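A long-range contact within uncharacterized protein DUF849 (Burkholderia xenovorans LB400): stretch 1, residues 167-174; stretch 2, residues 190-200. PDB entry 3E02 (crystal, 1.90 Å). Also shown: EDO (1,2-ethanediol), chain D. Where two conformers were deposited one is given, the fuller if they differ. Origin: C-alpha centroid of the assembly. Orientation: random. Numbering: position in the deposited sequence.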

# COMPACT_ATOMS: atom_id res chain seq x y z
N THR A 167 -17.98 -3.56 30.61
CA THR A 167 -18.01 -2.64 29.47
C THR A 167 -17.15 -3.16 28.33
O THR A 167 -16.07 -3.66 28.58
CB THR A 167 -17.43 -1.27 29.88
OG1 THR A 167 -18.06 -0.83 31.09
CG2 THR A 167 -17.63 -0.22 28.77
N ARG A 168 -17.65 -3.04 27.09
CA ARG A 168 -16.88 -3.33 25.88
C ARG A 168 -16.44 -1.98 25.33
O ARG A 168 -17.16 -0.98 25.44
CB ARG A 168 -17.68 -4.09 24.83
CG ARG A 168 -18.34 -5.38 25.28
CD ARG A 168 -17.45 -6.26 26.13
NE ARG A 168 -16.21 -6.61 25.44
CZ ARG A 168 -15.94 -7.78 24.85
NH1 ARG A 168 -16.80 -8.78 24.82
NH2 ARG A 168 -14.75 -7.95 24.28
N PHE A 169 -15.26 -1.92 24.72
CA PHE A 169 -14.75 -0.65 24.22
C PHE A 169 -14.78 -0.43 22.73
O PHE A 169 -14.62 -1.36 21.95
CB PHE A 169 -13.30 -0.44 24.68
CG PHE A 169 -13.15 -0.49 26.17
CD1 PHE A 169 -13.76 0.48 26.98
CD2 PHE A 169 -12.41 -1.50 26.78
CE1 PHE A 169 -13.64 0.43 28.38
CE2 PHE A 169 -12.29 -1.56 28.18
CZ PHE A 169 -12.90 -0.60 28.98
N GLU A 170 -15.04 0.84 22.38
CA GLU A 170 -14.95 1.35 21.02
C GLU A 170 -13.53 1.94 21.05
O GLU A 170 -13.33 3.01 21.61
CB GLU A 170 -16.02 2.42 20.74
CG GLU A 170 -16.02 3.10 19.33
CD GLU A 170 -16.80 4.45 19.26
OE1 GLU A 170 -17.18 5.01 20.31
OE2 GLU A 170 -17.00 4.99 18.15
N PHE A 171 -12.56 1.22 20.48
CA PHE A 171 -11.15 1.67 20.48
C PHE A 171 -10.94 2.74 19.41
O PHE A 171 -10.96 2.42 18.21
CB PHE A 171 -10.21 0.48 20.25
CG PHE A 171 -10.33 -0.61 21.29
CD1 PHE A 171 -9.86 -0.40 22.58
CD2 PHE A 171 -10.89 -1.85 20.96
CE1 PHE A 171 -9.97 -1.40 23.56
CE2 PHE A 171 -10.99 -2.87 21.92
CZ PHE A 171 -10.53 -2.64 23.23
N GLU A 172 -10.74 3.99 19.83
CA GLU A 172 -10.57 5.11 18.89
C GLU A 172 -9.10 5.20 18.51
O GLU A 172 -8.27 5.50 19.36
CB GLU A 172 -11.00 6.47 19.45
CG GLU A 172 -12.24 6.49 20.28
CD GLU A 172 -13.45 5.93 19.60
OE1 GLU A 172 -13.54 5.95 18.37
OE2 GLU A 172 -14.34 5.49 20.34
N CYS A 173 -8.80 4.96 17.24
CA CYS A 173 -7.45 4.93 16.71
C CYS A 173 -7.30 6.06 15.69
O CYS A 173 -7.87 5.99 14.61
CB CYS A 173 -7.21 3.56 16.07
SG CYS A 173 -7.34 2.17 17.25
N TYR A 174 -6.57 7.11 16.07
CA TYR A 174 -6.35 8.32 15.26
C TYR A 174 -5.10 8.26 14.37
O TYR A 174 -4.84 9.19 13.63
CB TYR A 174 -6.20 9.55 16.16
CG TYR A 174 -7.40 9.88 16.98
CD1 TYR A 174 -7.67 9.18 18.15
CD2 TYR A 174 -8.27 10.92 16.61
CE1 TYR A 174 -8.79 9.47 18.93
CE2 TYR A 174 -9.40 11.22 17.40
CZ TYR A 174 -9.64 10.49 18.56
OH TYR A 174 -10.71 10.75 19.37
N LEU A 190 -5.44 -7.53 28.55
CA LEU A 190 -6.22 -6.55 29.32
C LEU A 190 -7.59 -6.28 28.68
O LEU A 190 -8.49 -5.75 29.34
CB LEU A 190 -5.43 -5.26 29.57
CG LEU A 190 -4.07 -5.45 30.29
CD1 LEU A 190 -3.55 -4.10 30.76
CD2 LEU A 190 -4.15 -6.40 31.49
N VAL A 191 -7.71 -6.63 27.40
CA VAL A 191 -8.98 -6.60 26.66
C VAL A 191 -9.07 -7.92 25.87
O VAL A 191 -8.04 -8.47 25.46
CB VAL A 191 -9.09 -5.36 25.75
CG1 VAL A 191 -9.27 -4.11 26.61
CG2 VAL A 191 -7.89 -5.24 24.81
N GLU A 192 -10.29 -8.42 25.71
CA GLU A 192 -10.57 -9.68 25.01
C GLU A 192 -11.28 -9.42 23.68
O GLU A 192 -11.97 -8.42 23.55
CB GLU A 192 -11.49 -10.57 25.86
CG GLU A 192 -10.90 -11.04 27.19
CD GLU A 192 -9.75 -12.05 27.08
OE1 GLU A 192 -9.47 -12.58 25.97
OE2 GLU A 192 -9.12 -12.33 28.13
N PRO A 193 -11.11 -10.32 22.69
CA PRO A 193 -11.84 -10.13 21.44
C PRO A 193 -13.36 -10.30 21.61
O PRO A 193 -13.80 -10.86 22.62
CB PRO A 193 -11.26 -11.20 20.52
CG PRO A 193 -10.58 -12.16 21.36
CD PRO A 193 -10.23 -11.50 22.65
N PRO A 194 -14.16 -9.77 20.67
CA PRO A 194 -13.79 -9.01 19.47
C PRO A 194 -13.40 -7.57 19.81
O PRO A 194 -13.96 -6.98 20.74
CB PRO A 194 -15.08 -9.03 18.64
CG PRO A 194 -16.13 -9.06 19.65
CD PRO A 194 -15.63 -9.93 20.76
N PHE A 195 -12.46 -7.01 19.04
CA PHE A 195 -12.02 -5.64 19.24
C PHE A 195 -12.75 -4.78 18.24
O PHE A 195 -12.64 -5.02 17.05
CB PHE A 195 -10.51 -5.51 19.04
CG PHE A 195 -9.73 -6.55 19.79
CD1 PHE A 195 -9.78 -6.59 21.18
CD2 PHE A 195 -9.00 -7.52 19.11
CE1 PHE A 195 -9.08 -7.57 21.90
CE2 PHE A 195 -8.29 -8.52 19.82
CZ PHE A 195 -8.34 -8.54 21.21
N PHE A 196 -13.49 -3.80 18.72
CA PHE A 196 -14.21 -2.88 17.85
C PHE A 196 -13.27 -1.69 17.64
O PHE A 196 -13.17 -0.83 18.54
CB PHE A 196 -15.56 -2.50 18.47
CG PHE A 196 -16.47 -1.77 17.53
CD1 PHE A 196 -17.01 -2.42 16.43
CD2 PHE A 196 -16.78 -0.43 17.74
CE1 PHE A 196 -17.86 -1.75 15.55
CE2 PHE A 196 -17.63 0.24 16.85
CZ PHE A 196 -18.17 -0.42 15.76
N LEU A 197 -12.57 -1.69 16.50
CA LEU A 197 -11.59 -0.66 16.13
C LEU A 197 -12.23 0.44 15.32
O LEU A 197 -12.70 0.18 14.20
CB LEU A 197 -10.46 -1.25 15.25
CG LEU A 197 -9.57 -2.38 15.71
CD1 LEU A 197 -8.46 -2.59 14.69
CD2 LEU A 197 -9.00 -2.06 17.05
N GLN A 198 -12.23 1.66 15.86
CA GLN A 198 -12.78 2.84 15.19
C GLN A 198 -11.60 3.71 14.69
O GLN A 198 -10.94 4.38 15.51
CB GLN A 198 -13.66 3.62 16.18
CG GLN A 198 -14.47 4.80 15.58
CD GLN A 198 -15.64 4.33 14.75
OE1 GLN A 198 -15.68 4.54 13.56
NE2 GLN A 198 -16.57 3.67 15.39
N CYS A 199 -11.35 3.70 13.38
CA CYS A 199 -10.28 4.51 12.79
C CYS A 199 -10.84 5.91 12.53
O CYS A 199 -11.92 6.05 11.95
CB CYS A 199 -9.75 3.87 11.53
SG CYS A 199 -9.02 2.25 11.88
N VAL A 200 -10.09 6.94 12.94
CA VAL A 200 -10.53 8.34 12.92
C VAL A 200 -9.65 9.16 11.99
O VAL A 200 -8.45 9.29 12.23
CB VAL A 200 -10.46 8.93 14.35
CG1 VAL A 200 -10.97 10.35 14.35
CG2 VAL A 200 -11.25 8.06 15.34
C1 EDO D . -14.66 13.73 16.45
O1 EDO D . -14.86 13.98 15.06
C2 EDO D . -13.40 12.88 16.63
O2 EDO D . -12.98 12.90 18.00
O HOH W 1 -15.94 -11.71 24.14
O HOH W 2 -14.24 -4.08 21.51

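This contact is a pairing of two parallel beta strands, held by a ladder of four backbone hydrogen bonds, with apolar packing around Phe171 on one face and a mixed, largely polar set (Glu170, Glu172, Gln198 and Phe196) on the other. Phe171 and Cys173 each use both backbone groups. Phe171 N donates to Phe196 O at 2.9 Å, and Phe171 O accepts from Gln198 N at 2.8 Å. Cys173 N then donates to Gln198 O at 2.8 Å, nearly straight at 177°, and Cys173 O accepts from Val200 N at 2.9 Å. This alternation is the usual parallel pattern.

Phe171 and Leu197 lie on the same face, with Phe171 CB 4.3 Å from Leu197 CD2. The Phe171 ring reaches back along stretch 2, where its CZ meets Val191 CG1 at 3.9 Å and its CE2 meets Phe195 CB at 3.9 Å. Glu170 and Gln198 share the other face. Gln198 NE2 gives Glu170 OE2 a weak hydrogen bond of 3.1 Å, bent to 129°.

Before the ladder, water 2 sits between the strands: it accepts from Phe196 N at 2.9 Å and its oxygen lies 2.8 Å from Phe169 O. Arg168 reaches the loop at Pro193 and Pro194, where its NH2 makes a long, weak hydrogen bond to Pro193 O at 3.5 Å. Water 1 bridges Arg168 NH1 and Pro193 O. At the far end, Val200 CB sits over the Tyr174 ring, 4.1 Å from its centroid, a CH-pi contact.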